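Local coordinates for protein neurotrypsin (Mus musculus, PDB 6H8M) that acts as a secreted serine protease with a role in neuronal plasticity, represented here by its third scavenger receptor cysteine-rich (SRCR) domain, at residues P5-D10 against G25-I30; E12-G17 against L47-P52. One frame throughout, in Å; residues are numbered along the deposited sequence.

Contact 1. Residues P5-D10 against G25-I30; sequences PIRLVD and GQWGTI
Arg7 and Trp27 form a cation-pi stack across the mixed beta-sheet of the SRCR domain, a worked example of side chains pairing two strands that are not sheet neighbours. Strands 6-10 and 26-30 each run antiparallel to strand 18-23, which lies between them. No hydrogen bond joins 6-10 to 26-30, and even the nearest pair, Ile6 and Trp27, has CA atoms 8.7 Å apart. Along 25-30, Gln26 turns its carbonyl to His69, and Trp27, the next residue, makes every contact of this strand with 5-10. The indole of Trp27 presents one face to Arg7. The guanidinium lies flat over it, the planes 8° apart, with Arg7 CZ 3.5 Å from the centroid of the five-membered ring. Arg7 NH1 and Trp27 NE1, 3.4 Å apart, are both donors, stacked and not hydrogen-bonded. Further back, Arg7 CD stands 3.8 Å from the centroid of the six-membered ring, over the same face, as a CH-pi contact. The chain of Arg7 is extended from CG to NE, and its CG sits between the backbone N and the carbonyl carbon (chi1 66°), so that methylenes and guanidinium together run along the indole. The Arg7 guanidinium is also held by a salt bridge from NH2 to Glu20 on the intervening strand, whose Phe22 meets Trp27 edge to face. At the far end of the indole, CH2 of Trp27 packs 4.0 Å from CB of Pro5, while Ile6 CA approaches the ring edge. Gly28 then bonds by backbone to Val21, and Thr29 OG1 is hydrogen-bonded to Asp100 OD1.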
loop_
_atom_site.group_PDB
_atom_site.type_symbol
_atom_site.label_atom_id
_atom_site.label_comp_id
_atom_site.label_asym_id
_atom_site.label_seq_id
_atom_site.Cartn_x
_atom_site.Cartn_y
_atom_site.Cartn_z
ATOM N N PRO A 5 -2.469 -5.415 10.378
ATOM C CA PRO A 5 -3.751 -4.811 9.987
ATOM C C PRO A 5 -3.522 -3.799 8.848
ATOM O O PRO A 5 -2.576 -2.959 8.922
ATOM C CB PRO A 5 -4.248 -4.155 11.300
ATOM C CG PRO A 5 -3.400 -4.819 12.408
ATOM C CD PRO A 5 -2.058 -5.058 11.742
ATOM N N ILE A 6 -4.479 -3.751 7.895
ATOM C CA ILE A 6 -4.457 -2.867 6.756
ATOM C C ILE A 6 -5.853 -2.329 6.486
ATOM O O ILE A 6 -6.919 -3.015 6.796
ATOM C CB ILE A 6 -3.864 -3.579 5.517
ATOM C CG1 ILE A 6 -4.668 -4.756 5.056
ATOM C CG2 ILE A 6 -2.447 -4.010 5.772
ATOM C CD1 ILE A 6 -4.167 -5.278 3.725
ATOM N N ARG A 7 -5.894 -1.095 5.993
ATOM C CA ARG A 7 -7.154 -0.475 5.574
ATOM C C ARG A 7 -6.884 0.431 4.400
ATOM O O ARG A 7 -5.802 0.897 4.216
ATOM C CB ARG A 7 -7.792 0.294 6.742
ATOM C CG ARG A 7 -7.033 1.516 7.236
ATOM C CD ARG A 7 -7.664 2.161 8.459
ATOM N NE ARG A 7 -6.911 3.381 8.752
ATOM C CZ ARG A 7 -6.998 4.059 9.858
ATOM N NH1 ARG A 7 -7.809 3.621 10.808
ATOM N NH2 ARG A 7 -6.296 5.167 9.997
ATOM N N LEU A 8 -7.925 0.703 3.612
ATOM C CA LEU A 8 -7.898 1.682 2.551
ATOM C C LEU A 8 -8.726 2.929 2.950
ATOM O O LEU A 8 -9.799 2.759 3.587
ATOM C CB LEU A 8 -8.510 1.119 1.257
ATOM C CG LEU A 8 -7.818 -0.152 0.765
ATOM C CD1 LEU A 8 -8.447 -0.552 -0.564
ATOM C CD2 LEU A 8 -6.286 -0.005 0.670
ATOM N N VAL A 9 -8.153 4.115 2.743
ATOM C CA VAL A 9 -8.767 5.365 3.191
ATOM C C VAL A 9 -8.876 6.346 2.025
ATOM O O VAL A 9 -8.042 6.394 1.132
ATOM C CB VAL A 9 -7.877 5.974 4.309
ATOM C CG1 VAL A 9 -8.535 7.221 4.939
ATOM C CG2 VAL A 9 -7.610 4.937 5.398
ATOM N N ASP A 10 -9.965 7.144 2.020
ATOM C CA ASP A 10 -10.110 8.297 1.125
ATOM C C ASP A 10 -10.384 7.915 -0.342
ATOM O O ASP A 10 -10.278 8.801 -1.201
ATOM C CB ASP A 10 -8.920 9.251 1.190
ATOM C CG ASP A 10 -8.861 10.094 2.432
ATOM O OD1 ASP A 10 -9.907 10.308 3.042
ATOM O OD2 ASP A 10 -7.793 10.558 2.762
ATOM N N GLY A 25 1.804 0.429 17.248
ATOM C CA GLY A 25 0.747 1.109 17.987
ATOM C C GLY A 25 0.095 2.222 17.201
ATOM O O GLY A 25 -0.709 2.943 17.762
ATOM N N GLN A 26 0.439 2.434 15.925
ATOM C CA GLN A 26 -0.146 3.543 15.153
ATOM C C GLN A 26 -0.475 3.153 13.715
ATOM O O GLN A 26 0.234 2.401 13.071
ATOM C CB GLN A 26 0.790 4.741 14.973
ATOM C CG GLN A 26 1.052 5.472 16.269
ATOM C CD GLN A 26 1.958 6.649 16.007
ATOM O OE1 GLN A 26 3.170 6.564 16.150
ATOM N NE2 GLN A 26 1.372 7.735 15.539
ATOM N N TRP A 27 -1.544 3.787 13.196
ATOM C CA TRP A 27 -1.802 3.735 11.773
ATOM C C TRP A 27 -0.816 4.637 11.024
ATOM O O TRP A 27 -0.556 5.740 11.442
ATOM C CB TRP A 27 -3.244 4.155 11.429
ATOM C CG TRP A 27 -4.257 3.147 11.848
ATOM C CD1 TRP A 27 -5.031 3.142 12.985
ATOM C CD2 TRP A 27 -4.552 1.925 11.157
ATOM N NE1 TRP A 27 -5.823 2.018 12.979
ATOM C CE2 TRP A 27 -5.526 1.250 11.897
ATOM C CE3 TRP A 27 -4.063 1.322 10.004
ATOM C CZ2 TRP A 27 -6.071 0.041 11.477
ATOM C CZ3 TRP A 27 -4.620 0.152 9.562
ATOM C CH2 TRP A 27 -5.575 -0.508 10.326
ATOM N N GLY A 28 -0.259 4.149 9.914
ATOM C CA GLY A 28 0.649 4.959 9.096
ATOM C C GLY A 28 0.653 4.497 7.666
ATOM O O GLY A 28 -0.064 3.542 7.304
ATOM N N THR A 29 1.431 5.147 6.836
ATOM C CA THR A 29 1.319 4.950 5.383
ATOM C C THR A 29 2.516 4.165 4.869
ATOM O O THR A 29 3.383 3.782 5.614
ATOM C CB THR A 29 1.176 6.314 4.691
ATOM O OG1 THR A 29 2.265 7.165 5.073
ATOM C CG2 THR A 29 -0.053 7.016 5.220
ATOM N N ILE A 30 2.499 3.962 3.548
ATOM C CA ILE A 30 3.538 3.278 2.820
ATOM C C ILE A 30 4.022 4.180 1.689
ATOM O O ILE A 30 3.221 4.726 0.903
ATOM C CB ILE A 30 2.989 1.971 2.242
ATOM C CG1 ILE A 30 2.393 1.091 3.326
ATOM C CG2 ILE A 30 4.030 1.255 1.413
ATOM C CD1 ILE A 30 1.934 -0.263 2.775
#

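Contact 2. Residues E12-G17 against L47-P52; sequences ENKKEG and LGYKGP
Lys15 lays its aliphatic chain across one face of Tyr49, a small surface contact between two irregular loops of the SRCR domain. Lys15 comes closest with its CG, 3.6 Å from Tyr49 CZ. The same atom lies 4.0 Å from the ring centroid, a CH-pi contact displaced 29° from the ring normal toward the hydroxyl end. With CG beside the backbone N (chi1 -76°) and the chain extended beyond it, CD and CE pass along the CE1 side of the ring. The hydroxyl end of the ring is approached in a different way by Lys14: its bent chain brings NZ to 3.5 Å from Tyr49 OH, near the ring plane, a close approach without a hydrogen bond. On the opposite face of the ring Leu47 O stands 4.1 Å above the plane, toward the rim, so the ring is flanked by both segments.

The two lysines owe their placement to a type I beta turn from Asn13 to Glu16. Asn13 OD1 closes an Asx turn by accepting from Lys15 N at 3.0 Å, in the carbonyl plane and on a lone pair, while the turn's own bond from Glu16 N to Asn13 O is weak. A further bond, from Glu12 N to Glu16 OE2 at 2.8 Å, links the residue before the turn to its last residue. On the other side, Gly48 takes a positive phi in a Schellman motif that ends helix 37-46 and leads into Tyr49.

Asp106 serves both loops, taking Lys15 NZ in a salt bridge and Gly51 N in a hydrogen bond. Tyr49 also packs on Cys105, and Lys15 pairs by backbone with that residue, so the contact sits where helix 37-46 ends, beside strand 102-105.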
loop_
_atom_site.group_PDB
_atom_site.type_symbol
_atom_site.label_atom_id
_atom_site.label_comp_id
_atom_site.label_asym_id
_atom_site.label_seq_id
_atom_site.Cartn_x
_atom_site.Cartn_y
_atom_site.Cartn_z
ATOM N N GLU A 12 -13.188 6.427 -3.325
ATOM C CA GLU A 12 -14.651 6.700 -3.633
ATOM C C GLU A 12 -15.510 5.545 -3.138
ATOM O O GLU A 12 -16.688 5.665 -3.063
ATOM C CB GLU A 12 -14.806 6.959 -5.128
ATOM C CG GLU A 12 -14.117 8.244 -5.544
ATOM C CD GLU A 12 -14.914 9.090 -6.534
ATOM O OE1 GLU A 12 -16.016 8.640 -6.958
ATOM O OE2 GLU A 12 -14.442 10.208 -6.874
ATOM N N ASN A 13 -14.943 4.369 -2.918
ATOM C CA ASN A 13 -15.640 3.197 -2.400
ATOM C C ASN A 13 -14.625 2.364 -1.596
ATOM O O ASN A 13 -13.436 2.690 -1.552
ATOM C CB ASN A 13 -16.290 2.366 -3.519
ATOM C CG ASN A 13 -15.242 2.013 -4.559
ATOM O OD1 ASN A 13 -14.369 1.196 -4.330
ATOM N ND2 ASN A 13 -15.314 2.626 -5.723
ATOM N N LYS A 14 -15.074 1.257 -0.997
ATOM C CA LYS A 14 -14.246 0.553 -0.010
ATOM C C LYS A 14 -13.183 -0.280 -0.723
ATOM O O LYS A 14 -12.278 -0.730 -0.064
ATOM C CB LYS A 14 -15.103 -0.336 0.894
ATOM C CG LYS A 14 -15.866 -1.426 0.176
ATOM C CD LYS A 14 -16.799 -2.231 1.113
ATOM C CE LYS A 14 -17.684 -3.194 0.350
ATOM N NZ LYS A 14 -16.896 -3.941 -0.665
ATOM N N LYS A 15 -13.244 -0.407 -2.053
ATOM C CA LYS A 15 -12.293 -1.201 -2.805
ATOM C C LYS A 15 -11.100 -0.397 -3.306
ATOM O O LYS A 15 -10.262 -0.985 -3.950
ATOM C CB LYS A 15 -12.986 -1.861 -4.009
ATOM C CG LYS A 15 -13.831 -3.050 -3.633
ATOM C CD LYS A 15 -14.295 -3.826 -4.857
ATOM C CE LYS A 15 -15.524 -4.674 -4.565
ATOM N NZ LYS A 15 -15.701 -5.712 -5.602
ATOM N N GLU A 16 -10.948 0.889 -2.933
ATOM C CA GLU A 16 -9.808 1.647 -3.357
ATOM C C GLU A 16 -9.492 2.702 -2.290
ATOM O O GLU A 16 -10.268 2.987 -1.417
ATOM C CB GLU A 16 -10.102 2.369 -4.662
ATOM C CG GLU A 16 -11.146 3.469 -4.515
ATOM C CD GLU A 16 -11.460 4.274 -5.768
ATOM O OE1 GLU A 16 -11.284 3.737 -6.861
ATOM O OE2 GLU A 16 -11.893 5.428 -5.621
ATOM N N GLY A 17 -8.244 3.133 -2.268
ATOM C CA GLY A 17 -7.853 4.256 -1.435
ATOM C C GLY A 17 -6.366 4.214 -1.085
ATOM O O GLY A 17 -5.625 3.315 -1.580
ATOM N N LEU A 47 -6.980 -8.134 1.593
ATOM C CA LEU A 47 -8.285 -7.579 1.897
ATOM C C LEU A 47 -9.445 -8.465 1.422
ATOM O O LEU A 47 -10.591 -8.165 1.737
ATOM C CB LEU A 47 -8.361 -6.205 1.227
ATOM C CG LEU A 47 -7.557 -5.086 1.879
ATOM C CD1 LEU A 47 -7.588 -3.839 0.994
ATOM C CD2 LEU A 47 -8.085 -4.775 3.261
ATOM N N GLY A 48 -9.140 -9.522 0.690
ATOM C CA GLY A 48 -10.148 -10.500 0.304
ATOM C C GLY A 48 -10.697 -10.300 -1.081
ATOM O O GLY A 48 -11.601 -11.025 -1.443
ATOM N N TYR A 49 -10.077 -9.442 -1.915
ATOM C CA TYR A 49 -10.473 -9.239 -3.280
ATOM C C TYR A 49 -9.649 -10.199 -4.163
ATOM O O TYR A 49 -8.531 -10.535 -3.846
ATOM C CB TYR A 49 -10.310 -7.783 -3.704
ATOM C CG TYR A 49 -11.124 -6.856 -2.853
ATOM C CD1 TYR A 49 -12.500 -6.988 -2.833
ATOM C CD2 TYR A 49 -10.540 -6.025 -1.924
ATOM C CE1 TYR A 49 -13.282 -6.242 -1.969
ATOM C CE2 TYR A 49 -11.305 -5.228 -1.090
ATOM C CZ TYR A 49 -12.674 -5.363 -1.090
ATOM O OH TYR A 49 -13.428 -4.570 -0.286
ATOM N N LYS A 50 -10.249 -10.634 -5.265
ATOM C CA LYS A 50 -9.717 -11.704 -6.098
ATOM C C LYS A 50 -9.360 -11.212 -7.503
ATOM O O LYS A 50 -8.665 -11.940 -8.248
ATOM C CB LYS A 50 -10.767 -12.809 -6.241
ATOM C CG LYS A 50 -11.364 -13.263 -4.927
ATOM C CD LYS A 50 -10.354 -13.962 -4.018
ATOM C CE LYS A 50 -10.951 -14.343 -2.682
ATOM N NZ LYS A 50 -10.479 -15.661 -2.207
ATOM N N GLY A 51 -9.913 -10.073 -7.913
ATOM C CA GLY A 51 -9.779 -9.589 -9.300
ATOM C C GLY A 51 -8.474 -8.831 -9.557
ATOM O O GLY A 51 -7.579 -8.803 -8.704
ATOM N N PRO A 52 -8.357 -8.191 -10.740
ATOM C CA PRO A 52 -7.165 -7.435 -11.115
ATOM C C PRO A 52 -7.028 -6.253 -10.132
ATOM O O PRO A 52 -8.049 -5.776 -9.643
ATOM C CB PRO A 52 -7.426 -6.939 -12.552
ATOM C CG PRO A 52 -8.715 -7.577 -12.990
ATOM C CD PRO A 52 -9.421 -8.075 -11.752
#

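In the fold
From the N terminus, the chain enters the five-stranded sheet along 6-10, an outermost strand, and turns through the 12-17 loop into strand 18-23. Contact 1 closes the first loop when 26-30 returns two places across the sheet, with the whole of 12-17 inside that span. Helix 37-46 follows, and contact 2 closes a longer loop as 47-52 comes back to 12-17. The segments alternate along the chain, so the two loops cross. The centres of contacts 1 and 2 are about 15 Å apart, yet the contacts touch: Leu8 and Ile6 pack on Leu47, and Leu8 on the backbone of 15-16. The edge strand thus joins the sheet to the end of the helix.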